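Local coordinates for apoptosis regulator Bcl-2 homolog (Canarypox virus, PDB 5WOS), which inhibits apoptosis of the infected host cell, interacting with proapoptotic BAK1 and BAX and with other BH3-containing proteins such as BIM, BID and PUMA, at residues Q24-E29 and I48-C53; K66-C71 and G102-K107. All coordinates share one frame; numbering follows the deposited sequence.

Contact 1: Q24-E29 and I48-C53; sequences QNYFIE and IVKNMC
Tyr26 of helix 14-32 packs against Lys50 and Cys53 of helix 43-69 in a partly buried helix-helix contact near the middle of the bundle. The axes of the two short segments approach to 10.6 Å and cross at -51°; the Tyr26, Glu29 and Lys50 side chains span the gap, with Cys53 CB meeting the ring, and 234 Å² is buried in all. With CG anti to the backbone N (chi1 -180°), the Tyr26 ring extends across to the other helix and lies along one turn of it. Its CE2 atom rests 3.7 Å from Lys50 CG, the two side chains crossing at about a right angle, while CZ lies 3.4 Å from Cys53 CB. The thiol adds an oblique sulfur-aromatic contact, with Cys53 SG 4.6 Å from the centroid of the Tyr26 ring. Beyond the ring, the Tyr26 hydroxyl is hydrogen-bonded to Asp54, which fixes the far end of the phenol. About one turn further along helix 14-32, Glu29 meets the aliphatic part of Lys50, its OE2 3.2 Å from Lys50 CD. Bends at chi3 and chi4 of Lys50 leave NZ 4.4 Å from Glu29 OE2, too far for a salt bridge though probably still attractive. Glu29 OE1 is instead taken by Tyr46 OH and the backbone N of Arg36. The contact joins helices 14-32 and 43-69 of the Bcl-2 helical bundle, where nearby Met52 packs on an aromatic side chain of the bound peptide.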
# COMPACT_ATOMS: atom_id res chain seq x y z
N GLN A 24 7.11 -1.89 5.02
CA GLN A 24 8.47 -1.38 4.95
C GLN A 24 9.36 -2.29 4.12
O GLN A 24 10.15 -1.82 3.29
CB GLN A 24 9.03 -1.22 6.37
CG GLN A 24 10.14 -0.19 6.49
CD GLN A 24 10.25 0.37 7.89
OE1 GLN A 24 9.93 -0.30 8.87
NE2 GLN A 24 10.69 1.62 7.99
N ASN A 25 9.24 -3.60 4.30
CA ASN A 25 10.10 -4.52 3.58
C ASN A 25 9.68 -4.69 2.12
O ASN A 25 10.55 -4.89 1.26
CB ASN A 25 10.13 -5.88 4.29
CG ASN A 25 11.14 -5.92 5.41
OD1 ASN A 25 12.33 -6.13 5.18
ND2 ASN A 25 10.68 -5.72 6.64
N TYR A 26 8.39 -4.61 1.81
CA TYR A 26 7.99 -4.68 0.41
C TYR A 26 8.47 -3.46 -0.36
O TYR A 26 8.96 -3.58 -1.49
CB TYR A 26 6.47 -4.83 0.29
CG TYR A 26 6.02 -4.92 -1.15
CD1 TYR A 26 5.29 -3.89 -1.74
CD2 TYR A 26 6.35 -6.01 -1.93
CE1 TYR A 26 4.90 -3.97 -3.06
CE2 TYR A 26 5.96 -6.10 -3.25
CZ TYR A 26 5.23 -5.07 -3.81
OH TYR A 26 4.84 -5.16 -5.12
N PHE A 27 8.35 -2.27 0.23
CA PHE A 27 8.88 -1.08 -0.42
C PHE A 27 10.38 -1.22 -0.66
O PHE A 27 10.87 -0.98 -1.76
CB PHE A 27 8.59 0.17 0.43
CG PHE A 27 7.14 0.60 0.41
CD1 PHE A 27 6.16 -0.20 -0.14
CD2 PHE A 27 6.77 1.82 0.95
CE1 PHE A 27 4.83 0.20 -0.15
CE2 PHE A 27 5.46 2.23 0.95
CZ PHE A 27 4.49 1.42 0.39
N ILE A 28 11.12 -1.64 0.38
CA ILE A 28 12.55 -1.90 0.22
C ILE A 28 12.78 -2.87 -0.93
O ILE A 28 13.56 -2.60 -1.85
CB ILE A 28 13.13 -2.44 1.54
CG1 ILE A 28 13.13 -1.34 2.60
CG2 ILE A 28 14.55 -2.96 1.33
CD1 ILE A 28 13.40 -1.84 4.00
N GLU A 29 12.12 -4.03 -0.89
CA GLU A 29 12.33 -5.03 -1.93
C GLU A 29 11.96 -4.49 -3.30
O GLU A 29 12.64 -4.77 -4.29
CB GLU A 29 11.55 -6.30 -1.61
CG GLU A 29 11.74 -7.40 -2.66
CD GLU A 29 11.35 -8.79 -2.17
OE1 GLU A 29 11.12 -8.95 -0.96
OE2 GLU A 29 11.28 -9.72 -3.00
N ILE A 48 2.67 -13.71 0.41
CA ILE A 48 1.33 -13.49 -0.14
C ILE A 48 1.15 -12.03 -0.54
O ILE A 48 0.76 -11.73 -1.67
CB ILE A 48 0.27 -13.95 0.88
CG1 ILE A 48 0.30 -15.47 1.01
CG2 ILE A 48 -1.12 -13.49 0.45
CD1 ILE A 48 -0.63 -16.05 2.07
N VAL A 49 1.41 -11.11 0.39
CA VAL A 49 1.24 -9.69 0.07
C VAL A 49 2.21 -9.26 -1.02
O VAL A 49 1.87 -8.45 -1.89
CB VAL A 49 1.40 -8.84 1.34
CG1 VAL A 49 1.31 -7.35 1.00
CG2 VAL A 49 0.34 -9.21 2.37
N LYS A 50 3.44 -9.78 -1.00
CA LYS A 50 4.40 -9.42 -2.03
C LYS A 50 3.89 -9.79 -3.41
O LYS A 50 4.02 -9.01 -4.37
CB LYS A 50 5.75 -10.10 -1.76
CG LYS A 50 6.87 -9.67 -2.69
CD LYS A 50 8.21 -10.30 -2.32
CE LYS A 50 8.18 -11.82 -2.44
NZ LYS A 50 7.80 -12.26 -3.81
N ASN A 51 3.28 -10.97 -3.55
CA ASN A 51 2.78 -11.40 -4.85
C ASN A 51 1.52 -10.64 -5.22
O ASN A 51 1.34 -10.24 -6.38
CB ASN A 51 2.51 -12.90 -4.83
CG ASN A 51 3.78 -13.72 -4.86
OD1 ASN A 51 4.77 -13.33 -5.47
ND2 ASN A 51 3.75 -14.86 -4.19
N MET A 52 0.62 -10.42 -4.26
CA MET A 52 -0.60 -9.66 -4.53
C MET A 52 -0.28 -8.30 -5.13
O MET A 52 -0.89 -7.88 -6.12
CB MET A 52 -1.42 -9.50 -3.25
CG MET A 52 -2.09 -10.78 -2.78
SD MET A 52 -3.05 -10.49 -1.29
CE MET A 52 -3.89 -12.06 -1.12
N CYS A 53 0.68 -7.59 -4.54
CA CYS A 53 1.03 -6.26 -5.04
C CYS A 53 1.75 -6.34 -6.38
O CYS A 53 1.59 -5.45 -7.22
CB CYS A 53 1.89 -5.52 -4.01
SG CYS A 53 1.07 -5.19 -2.44

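Contact 2: K66-C71 and G102-K107; sequences KDIDRC and GAYVTK
The last turn of helix 43-69 lies beside helix 92-112 at 102-107, with the backbones nearest at Ile68 and Val105, whose CA atoms are 7.8 Å apart. Ile68 alone reaches over from segment 66-71. Its CG1 branch stands anti to the backbone N (chi1 -174°) and chi2 extends it further, carrying CD1 to the second helix. There the methyl abuts two neighbouring residues: CD1 is 3.9 Å from Tyr104 CE2 and 4.2 Å from Val105 CG2. The other branch helps, with Ile68 CG2 4.0 Å from the same Tyr104 CE2, so both methyls converge obliquely on one ring atom. This small apolar contact, 123 Å² in all, belongs to the Bcl-2 helical bundle, in which helix 92-112 packs on helices 14-32, 43-69 and 121-138. Tyr104 also packs on Leu57, Ile61, Phe64 and Arg65 of helix 43-69, and Val105 on Met121 of helix 121-138. Asp67 and Arg70, which do not touch 102-107, pack on the bound peptide, consistent with this helix end lining the BH3-binding groove of the Bcl-2 fold. Within 102-107, Thr106 OG1 donates to Gly102 O at 2.8 Å from above the carbonyl plane, the C=O...donor angle being 139°. Thr106 N reaches the same oxygen from the opposite face, so two donors grip Gly102 O.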
# COMPACT_ATOMS: atom_id res chain seq x y z
N LYS A 66 0.26 7.36 -15.40
CA LYS A 66 -0.51 8.50 -15.89
C LYS A 66 -1.07 9.31 -14.74
O LYS A 66 -0.93 10.54 -14.70
CB LYS A 66 -1.64 8.01 -16.79
CG LYS A 66 -1.16 7.20 -17.98
CD LYS A 66 -2.34 6.90 -18.88
CE LYS A 66 -2.00 5.86 -19.92
NZ LYS A 66 -3.25 5.31 -20.52
N ASP A 67 -1.71 8.65 -13.77
CA ASP A 67 -2.31 9.35 -12.64
C ASP A 67 -1.25 10.10 -11.84
O ASP A 67 -1.55 11.14 -11.25
CB ASP A 67 -3.04 8.35 -11.73
CG ASP A 67 -4.05 7.50 -12.48
OD1 ASP A 67 -4.69 8.00 -13.43
OD2 ASP A 67 -4.21 6.32 -12.10
N ILE A 68 -0.02 9.59 -11.81
CA ILE A 68 1.03 10.19 -10.99
C ILE A 68 1.56 11.46 -11.65
O ILE A 68 1.82 12.46 -10.97
CB ILE A 68 2.15 9.16 -10.74
CG1 ILE A 68 3.19 9.70 -9.78
CG2 ILE A 68 2.81 8.76 -12.04
CD1 ILE A 68 4.10 8.62 -9.24
N ASP A 69 1.73 11.45 -12.97
CA ASP A 69 2.15 12.65 -13.68
C ASP A 69 1.06 13.71 -13.69
O ASP A 69 1.35 14.88 -13.93
CB ASP A 69 2.56 12.30 -15.11
CG ASP A 69 3.98 11.75 -15.22
OD1 ASP A 69 4.85 12.19 -14.45
OD2 ASP A 69 4.21 10.87 -16.08
N ARG A 70 -0.19 13.31 -13.43
CA ARG A 70 -1.32 14.23 -13.39
C ARG A 70 -1.45 14.94 -12.05
O ARG A 70 -2.32 15.82 -11.92
CB ARG A 70 -2.60 13.44 -13.67
CG ARG A 70 -3.65 14.17 -14.48
CD ARG A 70 -4.81 13.23 -14.76
NE ARG A 70 -4.42 12.15 -15.66
CZ ARG A 70 -5.14 11.04 -15.86
NH1 ARG A 70 -6.28 10.86 -15.22
NH2 ARG A 70 -4.71 10.12 -16.71
N CYS A 71 -0.61 14.62 -11.06
CA CYS A 71 -0.79 15.07 -9.68
C CYS A 71 0.53 15.63 -9.16
O CYS A 71 1.46 14.87 -8.87
CB CYS A 71 -1.27 13.92 -8.80
SG CYS A 71 -1.81 14.41 -7.14
N GLY A 102 1.25 2.71 -3.29
CA GLY A 102 2.25 3.29 -2.42
C GLY A 102 3.66 2.86 -2.80
O GLY A 102 4.58 3.68 -2.84
N ALA A 103 3.84 1.57 -3.11
CA ALA A 103 5.15 1.09 -3.53
C ALA A 103 5.61 1.79 -4.79
O ALA A 103 6.78 2.20 -4.89
CB ALA A 103 5.10 -0.43 -3.75
N TYR A 104 4.72 1.96 -5.77
CA TYR A 104 5.11 2.61 -7.02
C TYR A 104 5.56 4.04 -6.76
O TYR A 104 6.61 4.48 -7.26
CB TYR A 104 3.95 2.59 -8.02
CG TYR A 104 4.30 3.29 -9.31
CD1 TYR A 104 5.30 2.80 -10.13
CD2 TYR A 104 3.63 4.44 -9.70
CE1 TYR A 104 5.63 3.43 -11.32
CE2 TYR A 104 3.95 5.08 -10.89
CZ TYR A 104 4.95 4.57 -11.69
OH TYR A 104 5.29 5.19 -12.87
N VAL A 105 4.77 4.80 -5.99
CA VAL A 105 5.15 6.18 -5.65
C VAL A 105 6.54 6.20 -5.02
O VAL A 105 7.39 7.03 -5.38
CB VAL A 105 4.09 6.81 -4.73
CG1 VAL A 105 4.65 8.03 -4.00
CG2 VAL A 105 2.86 7.19 -5.52
N THR A 106 6.78 5.30 -4.07
CA THR A 106 8.07 5.26 -3.40
C THR A 106 9.20 5.08 -4.41
O THR A 106 10.19 5.82 -4.38
CB THR A 106 8.08 4.13 -2.36
OG1 THR A 106 6.96 4.28 -1.48
CG2 THR A 106 9.35 4.17 -1.54
N LYS A 107 9.07 4.11 -5.31
CA LYS A 107 10.07 3.94 -6.36
C LYS A 107 10.19 5.21 -7.19
O LYS A 107 11.29 5.63 -7.53
CB LYS A 107 9.71 2.75 -7.25
CG LYS A 107 10.91 1.90 -7.69
CD LYS A 107 10.68 1.29 -9.06
CE LYS A 107 11.47 0.01 -9.26
NZ LYS A 107 12.93 0.19 -9.04

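From the N terminus, helix 14-32 leads through the intervening loop into helix 43-69, and contact 1 closes a connection of 18 residues. The same long helix then runs to its C-terminal end, where contact 2 opens; the 30 residues between its segments, including helix 78-86 and the first turns of helix 92-112, bring the chain back. The contacts are therefore in series, neither nested nor crossed, with centres about 17 Å apart. Helix 43-69 serves both, joined to helix 14-32 through 48-53 and to helix 92-112 through 66-71. The outer partners also meet directly: Phe27 CE1 packs 3.4 Å from Ala103 N, and Tyr26 CE1 3.6 Å from Ala103 CB, so all three helices are mutually packed.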